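Enolase from the environmental genome shotgun sequencing of the Sargasso Sea (PDB 2QGY) is of unknown function but belongs to the enolase superfamily and binds a magnesium ion, so it probably acts on a carboxylate substrate. Local coordinates at residues Trp19-Asn23 with Lys34-Ile38; Lys118-Leu124 with Lys356-Leu360; Lys169-Met173 with Phe183-Val187; Phe260-Ile264 with Glu287-Ala292. One frame throughout, in Å; residues are numbered along the deposited sequence.

Contact 1 of 4, residues Trp19-Asn23 with Lys34-Ile38; sequences WITDN and KKFII
Trp19 and Ile38 form an antiparallel hydrogen-bonded pair. Trp19 N bonds to Ile38 O (2.9 Å), and Ile38 N answers to Trp19 O. Ile20 and Ile37 follow as a non-hydrogen-bonded pair. Thr21 N then bonds to Phe36 O. The next bond ends on a side chain: Phe36 N donates to Thr21 OG1 at 2.8 Å. The torsion of Thr21 (chi1 61°) sets OG1 between its own N and carbonyl carbon, where it meets Phe36 N. Strands 13-21 and 37-43 pair here in the four-stranded antiparallel sheet of the N-terminal domain, a feature of the mandelate racemase and muconate lactonizing enzyme group. Strand 373-379, near the C-terminus, flanks 13-21 on its other edge.

Polar side chains take over where the strands part. Lys35 NZ reaches Asn23 OD1 at 2.8 Å, tilted 22° from the amide carbonyl plane. A bend at the last torsion of Lys35 (chi4 60°) turns the amine to that oxygen. One water accepts from Thr21 OG1 and donates to both Asp22 O and Lys34 O. A second accepts from Asn23 ND2 and Lys35 N.

The apolar pair is looser. Ile20 CG1 and Ile37 CG1 lie 4.3 Å apart on one face of the sheet. Elsewhere carbon atoms pack on carbonyl oxygens. On the other face the Trp19 ring turns its edge to Ile38 O, with CE3 at 3.4 Å. Lys35 CB and CG lie against Thr21 O, a buried carbonyl with no hydrogen-bond partner in the model.

Contact 2 of 4, residues Lys118-Leu124 with Lys356-Leu360; sequences KLKNLPL and KSAGL
Pro123 and Gly359 sit side by side at the tight centre of this contact, joined by a single backbone bridge. Gly359 N donates to Leu122 O at 2.8 Å, 169° at the hydrogen. Leu124 N returns a bond to Gly359 O at 3.0 Å. Pro123 has no N-H to give, and its CB packs 3.2 Å from Ser357 O. Beyond the bridge, Leu124 and Leu360 run side by side and touch through their CD2 methyls at 3.5 Å. The first torsion of Leu124 (chi1 173°) swings CG away from its backbone N. Both leucines also rest on His316 of helix 309-320.

The bridge follows a Schellman motif. Helix 99-120 is closed by Asn121, the C-prime residue just after it, with positive phi, and Leu122 N bonds back to Gly117 O. The chain then crosses the loop that follows strand 351-354. The contact thus joins the N-terminal domain to a late loop of the barrel domain.

The side toward Lys118 and Asn121 is looser and nearer solvent. Ala358 CB has Asn121 OD1 at 3.9 Å and Lys118 CG at 4.2 Å, with no side-chain hydrogen bond between the segments. Lys118 is extended beyond CG, and its amine forms a salt bridge with Asp114 and a hydrogen bond to Glu48 O. Lys356 and Asn121 are exposed.

Contact 3 of 4, residues Lys169-Met173 with Phe183-Val187; sequences KIYPM and FVEKV
The Phe183 ring meets Pro172 at its edge. Pro172 CA lies near the ring plane, 3.8 Å from CD2. Ile170 CD1 and Tyr171 O approach the same ring obliquely, each 4.0 Å from CE2. The first torsion of Phe183 (chi1 -178°) sends CG away from the backbone N and carries the ring across to the loop after strand 168-170. The puckered Pro172 ring adds a second contact: its CB touches Val184 CG2 at 3.7 Å.

Ile170 supplies the other half of the contact. Its CD1 is wedged among three residues of the helix. It meets Val187 CG2 tip to tip at 4.1 Å, and Val184 CG2 is slightly farther off. CG1 of Ile170 stands between its backbone N and carbonyl carbon (chi1 59°), and the chain then runs straight on to the helix.

Strand 168-170, helix 177-191 and strand 197-200 form a right-handed beta-alpha-beta unit of the TIM barrel. The contact packs the helix on the outside of its own strand. Ile157 of helix 150-162 touches Ile170 and Val187, while Phe213 of helix 207-217 touches Pro172 and Val184.

Lys169 in the strand and Tyr171 just after it flank Ile170 in sequence, and their side chains lead toward the metal site. Lys169 NZ forms salt bridges to Glu226 and Glu328 inside the barrel, and Glu226 is a magnesium ligand. The Tyr171 side chain comes within about 4 Å of the metal. No hydrogen bond joins the two segments, so packing, almost all of it apolar, ties this helix segment to the strand end beside the metal site.

Contact 4 of 4, residues Phe260-Ile264 with Glu287-Ala292; sequences FRELI and EISNEA
Arg261 grips Glu291 side-on in a two-pronged salt bridge. NE donates to OE1 at 3.0 Å and NH2 to OE2 at 2.8 Å. Each oxygen uses its syn lone pair. The guanidinium and carboxylate planes are only 4° apart, and both bonds are fairly straight. Two bonds in one plane limit rotation of either group.

Beside the bridge is an apolar patch. Ile288 crosses Phe260 at about a right angle, with CD1 3.3 Å from Phe260 CB, a tight contact. Ile264 CD1 meets Ile288 CD1 at 4.1 Å and also packs on Glu291 CB.

Helices 257-265 and 282-294 are successive outer helices of the TIM barrel. Their short segments run nearly parallel, 7° apart, with axes 10.6 Å from each other.

Farther out, Glu287 bends at its second torsion (chi2 49°) and brings OE2 to 2.6 Å from Glu291 OE2. Arg261 NH2 is 4.2 Å from Glu287 OE2, and its charge may ease the crowding of the two acids. On the inner side, the Phe260 ring stands edge-to-face with Phe272 of strand 271-272, and Ala292 rests on Ile299.

How the contacts relate
Contacts 1 and 3 are buried, while contacts 2 and 4 are partly open to solvent. Contact 1 pairs strands of the N-terminal domain. Contacts 3 and 4 belong to the barrel domain, with their centres 30 Å apart. One packs a helix on its strand and the other joins two outer helices. Contact 2 links the two domains and closes a long loop of chain that holds contacts 3 and 4. The chemistry follows the setting. Backbone bonds dominate contacts 1 and 2, contact 3 is almost wholly apolar, and contact 4 adds a salt bridge at its outer rim. Contact 3 comes closest to the magnesium ion, through Tyr171.

Contact 1 of 4, residues Trp19-Asn23 with Lys34-Ile38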
loop_
_atom_site.group_PDB
_atom_site.type_symbol
_atom_site.label_atom_id
_atom_site.label_comp_id
_atom_site.label_asym_id
_atom_site.label_seq_id
_atom_site.Cartn_x
_atom_site.Cartn_y
_atom_site.Cartn_z
ATOM N N TRP A 19 0.723 -21.453 4.102
ATOM C CA TRP A 19 1.431 -22.069 2.981
ATOM C C TRP A 19 1.561 -21.021 1.909
ATOM O O TRP A 19 0.606 -20.278 1.665
ATOM C CB TRP A 19 0.607 -23.199 2.369
ATOM C CG TRP A 19 0.351 -24.380 3.237
ATOM C CD1 TRP A 19 1.028 -25.563 3.205
ATOM C CD2 TRP A 19 -0.694 -24.537 4.210
ATOM N NE1 TRP A 19 0.493 -26.445 4.121
ATOM C CE2 TRP A 19 -0.563 -25.841 4.753
ATOM C CE3 TRP A 19 -1.730 -23.706 4.680
ATOM C CZ2 TRP A 19 -1.423 -26.332 5.741
ATOM C CZ3 TRP A 19 -2.580 -24.192 5.687
ATOM C CH2 TRP A 19 -2.432 -25.501 6.179
ATOM N N ILE A 20 2.736 -20.958 1.275
ATOM C CA ILE A 20 2.863 -20.232 0.011
ATOM C C ILE A 20 3.146 -21.253 -1.080
ATOM O O ILE A 20 4.183 -21.940 -1.049
ATOM C CB ILE A 20 4.026 -19.223 0.079
ATOM C CG1 ILE A 20 3.803 -18.244 1.243
ATOM C CG2 ILE A 20 4.243 -18.553 -1.311
ATOM C CD1 ILE A 20 4.934 -17.201 1.388
ATOM N N THR A 21 2.220 -21.400 -2.024
ATOM C CA THR A 21 2.394 -22.419 -3.048
ATOM C C THR A 21 3.510 -22.019 -4.036
ATOM O O THR A 21 3.744 -20.837 -4.286
ATOM C CB THR A 21 1.072 -22.788 -3.775
ATOM O OG1 THR A 21 0.525 -21.634 -4.451
ATOM C CG2 THR A 21 0.039 -23.301 -2.751
ATOM N N ASP A 22 4.209 -23.009 -4.585
ATOM C CA ASP A 22 5.160 -22.725 -5.655
ATOM C C ASP A 22 4.366 -22.433 -6.915
ATOM O O ASP A 22 3.180 -22.729 -6.990
ATOM C CB ASP A 22 6.063 -23.937 -5.914
ATOM C CG ASP A 22 7.433 -23.540 -6.474
ATOM O OD1 ASP A 22 7.646 -22.358 -6.848
ATOM O OD2 ASP A 22 8.295 -24.434 -6.517
ATOM N N ASN A 23 5.016 -21.858 -7.923
ATOM C CA ASN A 23 4.406 -21.798 -9.224
ATOM C C ASN A 23 4.322 -23.215 -9.768
ATOM O O ASN A 23 5.241 -24.009 -9.590
ATOM C CB ASN A 23 5.247 -20.931 -10.176
ATOM C CG ASN A 23 5.485 -19.537 -9.626
ATOM O OD1 ASN A 23 6.573 -19.228 -9.127
ATOM N ND2 ASN A 23 4.469 -18.683 -9.721
ATOM N N LYS A 34 0.160 -18.472 -10.236
ATOM C CA LYS A 34 0.929 -17.581 -9.365
ATOM C C LYS A 34 1.123 -18.324 -8.046
ATOM O O LYS A 34 0.441 -19.323 -7.797
ATOM C CB LYS A 34 0.168 -16.253 -9.139
ATOM C CG LYS A 34 -1.231 -16.445 -8.632
ATOM C CD LYS A 34 -2.067 -15.144 -8.409
ATOM C CE LYS A 34 -1.309 -14.135 -7.573
ATOM N NZ LYS A 34 -2.186 -13.111 -6.926
ATOM N N LYS A 35 2.034 -17.846 -7.205
ATOM C CA LYS A 35 2.156 -18.365 -5.840
ATOM C C LYS A 35 0.918 -17.900 -5.040
ATOM O O LYS A 35 0.531 -16.711 -5.103
ATOM C CB LYS A 35 3.438 -17.871 -5.174
ATOM C CG LYS A 35 4.704 -18.197 -5.952
ATOM C CD LYS A 35 5.954 -17.946 -5.108
ATOM C CE LYS A 35 7.252 -18.328 -5.847
ATOM N NZ LYS A 35 7.452 -17.558 -7.102
ATOM N N PHE A 36 0.258 -18.822 -4.334
ATOM C CA PHE A 36 -0.887 -18.454 -3.488
ATOM C C PHE A 36 -0.436 -18.449 -2.020
ATOM O O PHE A 36 0.507 -19.145 -1.671
ATOM C CB PHE A 36 -2.031 -19.461 -3.691
ATOM C CG PHE A 36 -2.426 -19.653 -5.139
ATOM C CD1 PHE A 36 -2.831 -18.572 -5.910
ATOM C CD2 PHE A 36 -2.422 -20.919 -5.718
ATOM C CE1 PHE A 36 -3.250 -18.759 -7.249
ATOM C CE2 PHE A 36 -2.824 -21.111 -7.031
ATOM C CZ PHE A 36 -3.230 -20.032 -7.803
ATOM N N ILE A 37 -1.131 -17.673 -1.192
ATOM C CA ILE A 37 -0.867 -17.577 0.233
ATOM C C ILE A 37 -2.169 -17.972 0.905
ATOM O O ILE A 37 -3.126 -17.220 0.896
ATOM C CB ILE A 37 -0.491 -16.134 0.640
ATOM C CG1 ILE A 37 0.719 -15.656 -0.185
ATOM C CG2 ILE A 37 -0.303 -16.040 2.181
ATOM C CD1 ILE A 37 1.032 -14.123 -0.039
ATOM N N ILE A 38 -2.176 -19.156 1.490
ATOM C CA ILE A 38 -3.375 -19.699 2.120
ATOM C C ILE A 38 -3.056 -19.910 3.596
ATOM O O ILE A 38 -1.980 -20.383 3.910
ATOM C CB ILE A 38 -3.756 -21.003 1.449
ATOM C CG1 ILE A 38 -4.154 -20.695 -0.014
ATOM C CG2 ILE A 38 -4.914 -21.648 2.197
ATOM C CD1 ILE A 38 -4.497 -21.886 -0.842
HETATM O O HOH W 1 0.707 -21.919 -7.225
HETATM O O HOH W 2 3.967 -15.909 -8.759
#

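Contact 2 of 4, residues Lys118-Leu124 with Lys356-Leu360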
loop_
_atom_site.group_PDB
_atom_site.type_symbol
_atom_site.label_atom_id
_atom_site.label_comp_id
_atom_site.label_asym_id
_atom_site.label_seq_id
_atom_site.Cartn_x
_atom_site.Cartn_y
_atom_site.Cartn_z
ATOM N N LYS A 118 -18.731 -21.340 11.252
ATOM C CA LYS A 118 -18.688 -22.643 11.913
ATOM C C LYS A 118 -19.286 -22.609 13.310
ATOM O O LYS A 118 -19.917 -23.578 13.727
ATOM C CB LYS A 118 -17.261 -23.213 11.949
ATOM C CG LYS A 118 -16.832 -23.741 10.574
ATOM C CD LYS A 118 -15.346 -24.085 10.493
ATOM C CE LYS A 118 -14.969 -24.369 9.038
ATOM N NZ LYS A 118 -13.491 -24.390 8.731
ATOM N N LEU A 119 -19.060 -21.522 14.038
ATOM C CA LEU A 119 -19.660 -21.359 15.368
ATOM C C LEU A 119 -21.199 -21.254 15.343
ATOM O O LEU A 119 -21.887 -21.701 16.278
ATOM C CB LEU A 119 -19.027 -20.170 16.078
ATOM C CG LEU A 119 -17.565 -20.358 16.484
ATOM C CD1 LEU A 119 -16.974 -19.062 16.950
ATOM C CD2 LEU A 119 -17.441 -21.422 17.598
ATOM N N LYS A 120 -21.730 -20.664 14.280
ATOM C CA LYS A 120 -23.179 -20.562 14.069
ATOM C C LYS A 120 -23.750 -21.742 13.277
ATOM O O LYS A 120 -24.962 -21.847 13.091
ATOM C CB LYS A 120 -23.484 -19.264 13.319
ATOM C CG LYS A 120 -23.226 -18.018 14.124
ATOM C CD LYS A 120 -24.506 -17.462 14.765
ATOM C CE LYS A 120 -25.523 -17.035 13.700
ATOM N NZ LYS A 120 -26.493 -15.999 14.183
ATOM N N ASN A 121 -22.884 -22.626 12.806
ATOM C CA ASN A 121 -23.265 -23.706 11.882
ATOM C C ASN A 121 -24.041 -23.212 10.665
ATOM O O ASN A 121 -25.074 -23.778 10.269
ATOM C CB ASN A 121 -24.012 -24.856 12.591
ATOM C CG ASN A 121 -24.058 -26.124 11.750
ATOM O OD1 ASN A 121 -23.067 -26.489 11.095
ATOM N ND2 ASN A 121 -25.209 -26.807 11.758
ATOM N N LEU A 122 -23.538 -22.145 10.062
ATOM C CA LEU A 122 -24.182 -21.564 8.906
ATOM C C LEU A 122 -23.170 -21.252 7.806
ATOM O O LEU A 122 -22.059 -20.828 8.102
ATOM C CB LEU A 122 -24.911 -20.273 9.304
ATOM C CG LEU A 122 -26.252 -20.351 10.056
ATOM C CD1 LEU A 122 -26.716 -18.941 10.387
ATOM C CD2 LEU A 122 -27.302 -21.063 9.229
ATOM N N PRO A 123 -23.571 -21.421 6.537
ATOM C CA PRO A 123 -22.677 -20.932 5.480
ATOM C C PRO A 123 -22.483 -19.424 5.591
ATOM O O PRO A 123 -23.351 -18.718 6.104
ATOM C CB PRO A 123 -23.389 -21.302 4.184
ATOM C CG PRO A 123 -24.781 -21.698 4.558
ATOM C CD PRO A 123 -24.807 -22.028 6.006
ATOM N N LEU A 124 -21.340 -18.937 5.110
ATOM C CA LEU A 124 -20.998 -17.526 5.289
ATOM C C LEU A 124 -22.082 -16.587 4.729
ATOM O O LEU A 124 -22.430 -15.561 5.353
ATOM C CB LEU A 124 -19.644 -17.243 4.637
ATOM C CG LEU A 124 -19.220 -15.780 4.596
ATOM C CD1 LEU A 124 -19.249 -15.145 6.000
ATOM C CD2 LEU A 124 -17.836 -15.703 3.979
ATOM N N LYS A 356 -23.788 -25.749 0.861
ATOM C CA LYS A 356 -24.506 -25.336 2.042
ATOM C C LYS A 356 -23.719 -25.628 3.330
ATOM O O LYS A 356 -24.279 -25.552 4.418
ATOM C CB LYS A 356 -25.885 -26.032 2.033
ATOM C CG LYS A 356 -26.616 -26.152 3.378
ATOM C CD LYS A 356 -27.815 -27.123 3.281
ATOM C CE LYS A 356 -28.374 -27.485 4.663
ATOM N NZ LYS A 356 -29.680 -28.198 4.507
ATOM N N SER A 357 -22.424 -25.933 3.210
ATOM C CA SER A 357 -21.595 -26.244 4.386
ATOM C C SER A 357 -21.350 -24.983 5.213
ATOM O O SER A 357 -21.477 -23.862 4.709
ATOM C CB SER A 357 -20.248 -26.866 3.973
ATOM O OG SER A 357 -20.471 -28.035 3.204
ATOM N N ALA A 358 -20.988 -25.169 6.475
ATOM C CA ALA A 358 -20.738 -24.054 7.362
ATOM C C ALA A 358 -19.537 -23.205 6.891
ATOM O O ALA A 358 -18.567 -23.737 6.333
ATOM C CB ALA A 358 -20.515 -24.560 8.792
ATOM N N GLY A 359 -19.612 -21.897 7.157
ATOM C CA GLY A 359 -18.530 -20.957 6.811
ATOM C C GLY A 359 -18.260 -20.985 5.322
ATOM O O GLY A 359 -19.178 -20.884 4.533
ATOM N N LEU A 360 -16.993 -21.151 4.934
ATOM C CA LEU A 360 -16.625 -21.194 3.523
ATOM C C LEU A 360 -16.656 -22.590 2.937
ATOM O O LEU A 360 -16.374 -22.784 1.746
ATOM C CB LEU A 360 -15.191 -20.663 3.341
ATOM C CG LEU A 360 -14.939 -19.248 3.841
ATOM C CD1 LEU A 360 -13.395 -19.015 3.856
ATOM C CD2 LEU A 360 -15.657 -18.262 2.910
#

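Contact 3 of 4, residues Lys169-Met173 with Phe183-Val187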
loop_
_atom_site.group_PDB
_atom_site.type_symbol
_atom_site.label_atom_id
_atom_site.label_comp_id
_atom_site.label_asym_id
_atom_site.label_seq_id
_atom_site.Cartn_x
_atom_site.Cartn_y
_atom_site.Cartn_z
ATOM N N LYS A 169 -13.407 -12.615 -20.327
ATOM C CA LYS A 169 -12.573 -11.413 -20.292
ATOM C C LYS A 169 -11.237 -11.636 -21.001
ATOM O O LYS A 169 -10.536 -12.592 -20.717
ATOM C CB LYS A 169 -12.385 -10.896 -18.851
ATOM C CG LYS A 169 -11.685 -9.555 -18.824
ATOM C CD LYS A 169 -11.670 -8.885 -17.452
ATOM C CE LYS A 169 -10.784 -9.643 -16.432
ATOM N NZ LYS A 169 -10.956 -9.103 -15.023
ATOM N N ILE A 170 -10.911 -10.775 -21.970
ATOM C CA ILE A 170 -9.635 -10.842 -22.675
ATOM C C ILE A 170 -8.772 -9.597 -22.464
ATOM O O ILE A 170 -9.250 -8.569 -21.938
ATOM C CB ILE A 170 -9.860 -11.049 -24.197
ATOM C CG1 ILE A 170 -10.706 -9.896 -24.746
ATOM C CG2 ILE A 170 -10.562 -12.414 -24.461
ATOM C CD1 ILE A 170 -10.730 -9.793 -26.252
ATOM N N TYR A 171 -7.505 -9.694 -22.853
ATOM C CA TYR A 171 -6.551 -8.607 -22.725
ATOM C C TYR A 171 -6.093 -8.217 -24.132
ATOM O O TYR A 171 -5.124 -8.778 -24.652
ATOM C CB TYR A 171 -5.354 -9.036 -21.861
ATOM C CG TYR A 171 -5.683 -9.223 -20.385
ATOM C CD1 TYR A 171 -5.187 -8.340 -19.421
ATOM C CD2 TYR A 171 -6.462 -10.287 -19.968
ATOM C CE1 TYR A 171 -5.496 -8.524 -18.041
ATOM C CE2 TYR A 171 -6.776 -10.466 -18.611
ATOM C CZ TYR A 171 -6.296 -9.568 -17.676
ATOM O OH TYR A 171 -6.594 -9.772 -16.330
ATOM N N PRO A 172 -6.815 -7.269 -24.763
ATOM C CA PRO A 172 -6.699 -7.015 -26.204
ATOM C C PRO A 172 -5.628 -5.997 -26.593
ATOM O O PRO A 172 -5.438 -5.760 -27.785
ATOM C CB PRO A 172 -8.094 -6.490 -26.551
ATOM C CG PRO A 172 -8.458 -5.669 -25.331
ATOM C CD PRO A 172 -7.853 -6.415 -24.149
ATOM N N MET A 173 -4.909 -5.404 -25.638
ATOM C CA MET A 173 -3.882 -4.417 -26.041
ATOM C C MET A 173 -2.610 -5.119 -26.496
ATOM O O MET A 173 -1.776 -5.524 -25.677
ATOM C CB MET A 173 -3.579 -3.390 -24.940
ATOM C CG MET A 173 -4.801 -2.554 -24.534
ATOM S SD MET A 173 -5.666 -1.570 -25.828
ATOM C CE MET A 173 -4.831 -0.008 -25.720
ATOM N N PHE A 183 -7.823 -8.898 -33.109
ATOM C CA PHE A 183 -8.004 -9.823 -32.012
ATOM C C PHE A 183 -9.424 -9.766 -31.444
ATOM O O PHE A 183 -10.049 -10.810 -31.277
ATOM C CB PHE A 183 -6.951 -9.578 -30.932
ATOM C CG PHE A 183 -7.046 -10.525 -29.778
ATOM C CD1 PHE A 183 -7.196 -11.898 -29.991
ATOM C CD2 PHE A 183 -7.013 -10.050 -28.470
ATOM C CE1 PHE A 183 -7.298 -12.787 -28.923
ATOM C CE2 PHE A 183 -7.110 -10.926 -27.396
ATOM C CZ PHE A 183 -7.261 -12.296 -27.612
ATOM N N VAL A 184 -9.942 -8.567 -31.175
ATOM C CA VAL A 184 -11.309 -8.445 -30.641
ATOM C C VAL A 184 -12.324 -8.981 -31.655
ATOM O O VAL A 184 -13.276 -9.674 -31.289
ATOM C CB VAL A 184 -11.668 -6.989 -30.196
ATOM C CG1 VAL A 184 -13.058 -6.935 -29.630
ATOM C CG2 VAL A 184 -10.677 -6.463 -29.150
ATOM N N GLU A 185 -12.103 -8.674 -32.931
ATOM C CA GLU A 185 -13.012 -9.107 -33.996
ATOM C C GLU A 185 -13.115 -10.623 -34.090
ATOM O O GLU A 185 -14.224 -11.178 -34.078
ATOM C CB GLU A 185 -12.595 -8.517 -35.340
ATOM C CG GLU A 185 -13.645 -8.728 -36.434
ATOM C CD GLU A 185 -13.238 -8.139 -37.762
ATOM O OE1 GLU A 185 -12.179 -7.478 -37.837
ATOM O OE2 GLU A 185 -13.989 -8.337 -38.745
ATOM N N LYS A 186 -11.962 -11.287 -34.167
ATOM C CA LYS A 186 -11.889 -12.753 -34.173
ATOM C C LYS A 186 -12.537 -13.377 -32.937
ATOM O O LYS A 186 -13.238 -14.385 -33.036
ATOM C CB LYS A 186 -10.433 -13.205 -34.327
ATOM C CG LYS A 186 -9.856 -12.822 -35.695
ATOM C CD LYS A 186 -8.340 -12.588 -35.675
ATOM C CE LYS A 186 -7.550 -13.728 -36.309
ATOM N NZ LYS A 186 -6.220 -13.232 -36.742
ATOM N N VAL A 187 -12.338 -12.763 -31.767
ATOM C CA VAL A 187 -12.970 -13.279 -30.560
ATOM C C VAL A 187 -14.497 -13.223 -30.662
ATOM O O VAL A 187 -15.189 -14.194 -30.362
ATOM C CB VAL A 187 -12.500 -12.523 -29.274
ATOM C CG1 VAL A 187 -13.356 -12.920 -28.100
ATOM C CG2 VAL A 187 -11.027 -12.801 -28.994
#

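Contact 4 of 4, residues Phe260-Ile264 with Glu287-Ala292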
loop_
_atom_site.group_PDB
_atom_site.type_symbol
_atom_site.label_atom_id
_atom_site.label_comp_id
_atom_site.label_asym_id
_atom_site.label_seq_id
_atom_site.Cartn_x
_atom_site.Cartn_y
_atom_site.Cartn_z
ATOM N N PHE A 260 -12.260 4.203 -2.543
ATOM C CA PHE A 260 -13.538 3.857 -3.205
ATOM C C PHE A 260 -14.635 4.881 -2.958
ATOM O O PHE A 260 -15.431 5.159 -3.875
ATOM C CB PHE A 260 -13.980 2.418 -2.903
ATOM C CG PHE A 260 -13.057 1.367 -3.520
ATOM C CD1 PHE A 260 -13.243 0.941 -4.830
ATOM C CD2 PHE A 260 -11.936 0.919 -2.820
ATOM C CE1 PHE A 260 -12.371 0.021 -5.429
ATOM C CE2 PHE A 260 -11.055 0.000 -3.401
ATOM C CZ PHE A 260 -11.263 -0.440 -4.706
ATOM N N ARG A 261 -14.638 5.492 -1.775
ATOM C CA ARG A 261 -15.563 6.596 -1.516
ATOM C C ARG A 261 -15.274 7.773 -2.439
ATOM O O ARG A 261 -16.197 8.397 -2.908
ATOM C CB ARG A 261 -15.541 7.032 -0.045
ATOM C CG ARG A 261 -16.354 6.083 0.786
ATOM C CD ARG A 261 -16.071 6.196 2.266
ATOM N NE ARG A 261 -16.913 5.252 2.985
ATOM C CZ ARG A 261 -16.702 4.881 4.247
ATOM N NH1 ARG A 261 -15.679 5.383 4.926
ATOM N NH2 ARG A 261 -17.524 4.029 4.834
ATOM N N GLU A 262 -13.999 8.082 -2.664
ATOM C CA GLU A 262 -13.637 9.137 -3.624
ATOM C C GLU A 262 -14.124 8.776 -5.029
ATOM O O GLU A 262 -14.638 9.653 -5.728
ATOM C CB GLU A 262 -12.130 9.385 -3.632
ATOM C CG GLU A 262 -11.631 10.472 -4.646
ATOM C CD GLU A 262 -12.041 11.893 -4.284
ATOM O OE1 GLU A 262 -12.437 12.117 -3.131
ATOM O OE2 GLU A 262 -11.958 12.789 -5.167
ATOM N N LEU A 263 -13.949 7.525 -5.467
ATOM C CA LEU A 263 -14.430 7.130 -6.814
ATOM C C LEU A 263 -15.940 7.328 -6.897
ATOM O O LEU A 263 -16.448 7.818 -7.894
ATOM C CB LEU A 263 -14.104 5.664 -7.156
ATOM C CG LEU A 263 -12.629 5.262 -7.287
ATOM C CD1 LEU A 263 -12.627 3.741 -7.367
ATOM C CD2 LEU A 263 -12.036 5.845 -8.586
ATOM N N ILE A 264 -16.655 6.966 -5.835
ATOM C CA ILE A 264 -18.114 7.186 -5.833
ATOM C C ILE A 264 -18.458 8.679 -5.966
ATOM O O ILE A 264 -19.345 9.049 -6.759
ATOM C CB ILE A 264 -18.786 6.586 -4.579
ATOM C CG1 ILE A 264 -18.735 5.062 -4.588
ATOM C CG2 ILE A 264 -20.291 6.962 -4.499
ATOM C CD1 ILE A 264 -19.143 4.436 -3.208
ATOM N N GLU A 287 -19.208 -3.119 2.954
ATOM C CA GLU A 287 -19.489 -1.703 3.187
ATOM C C GLU A 287 -19.449 -0.913 1.879
ATOM O O GLU A 287 -20.348 -0.123 1.596
ATOM C CB GLU A 287 -18.491 -1.109 4.180
ATOM C CG GLU A 287 -18.772 0.359 4.559
ATOM C CD GLU A 287 -20.234 0.609 4.948
ATOM O OE1 GLU A 287 -20.764 -0.145 5.806
ATOM O OE2 GLU A 287 -20.847 1.578 4.418
ATOM N N ILE A 288 -18.409 -1.135 1.085
ATOM C CA ILE A 288 -18.320 -0.449 -0.199
ATOM C C ILE A 288 -19.377 -0.933 -1.204
ATOM O O ILE A 288 -19.868 -0.141 -2.006
ATOM C CB ILE A 288 -16.903 -0.467 -0.788
ATOM C CG1 ILE A 288 -16.738 0.718 -1.743
ATOM C CG2 ILE A 288 -16.592 -1.791 -1.491
ATOM C CD1 ILE A 288 -16.647 2.100 -0.956
ATOM N N SER A 289 -19.774 -2.201 -1.141
ATOM C CA SER A 289 -20.833 -2.708 -2.018
ATOM C C SER A 289 -22.134 -1.954 -1.744
ATOM O O SER A 289 -22.843 -1.526 -2.655
ATOM C CB SER A 289 -21.029 -4.215 -1.831
ATOM O OG SER A 289 -19.895 -4.932 -2.290
ATOM N N ASN A 290 -22.408 -1.727 -0.471
ATOM C CA ASN A 290 -23.659 -1.065 -0.061
ATOM C C ASN A 290 -23.669 0.403 -0.508
ATOM O O ASN A 290 -24.649 0.887 -1.105
ATOM C CB ASN A 290 -23.817 -1.185 1.466
ATOM C CG ASN A 290 -24.090 -2.622 1.929
ATOM O OD1 ASN A 290 -24.074 -2.904 3.149
ATOM N ND2 ASN A 290 -24.351 -3.536 0.985
ATOM N N GLU A 291 -22.569 1.111 -0.257
ATOM C CA GLU A 291 -22.460 2.491 -0.728
ATOM C C GLU A 291 -22.529 2.577 -2.248
ATOM O O GLU A 291 -23.192 3.471 -2.788
ATOM C CB GLU A 291 -21.185 3.157 -0.187
ATOM C CG GLU A 291 -21.163 3.188 1.340
ATOM C CD GLU A 291 -19.893 3.765 1.918
ATOM O OE1 GLU A 291 -19.197 4.534 1.221
ATOM O OE2 GLU A 291 -19.590 3.454 3.100
ATOM N N ALA A 292 -21.821 1.682 -2.946
ATOM C CA ALA A 292 -21.836 1.660 -4.410
ATOM C C ALA A 292 -23.281 1.477 -4.910
ATOM O O ALA A 292 -23.752 2.180 -5.824
ATOM C CB ALA A 292 -20.950 0.524 -4.923
#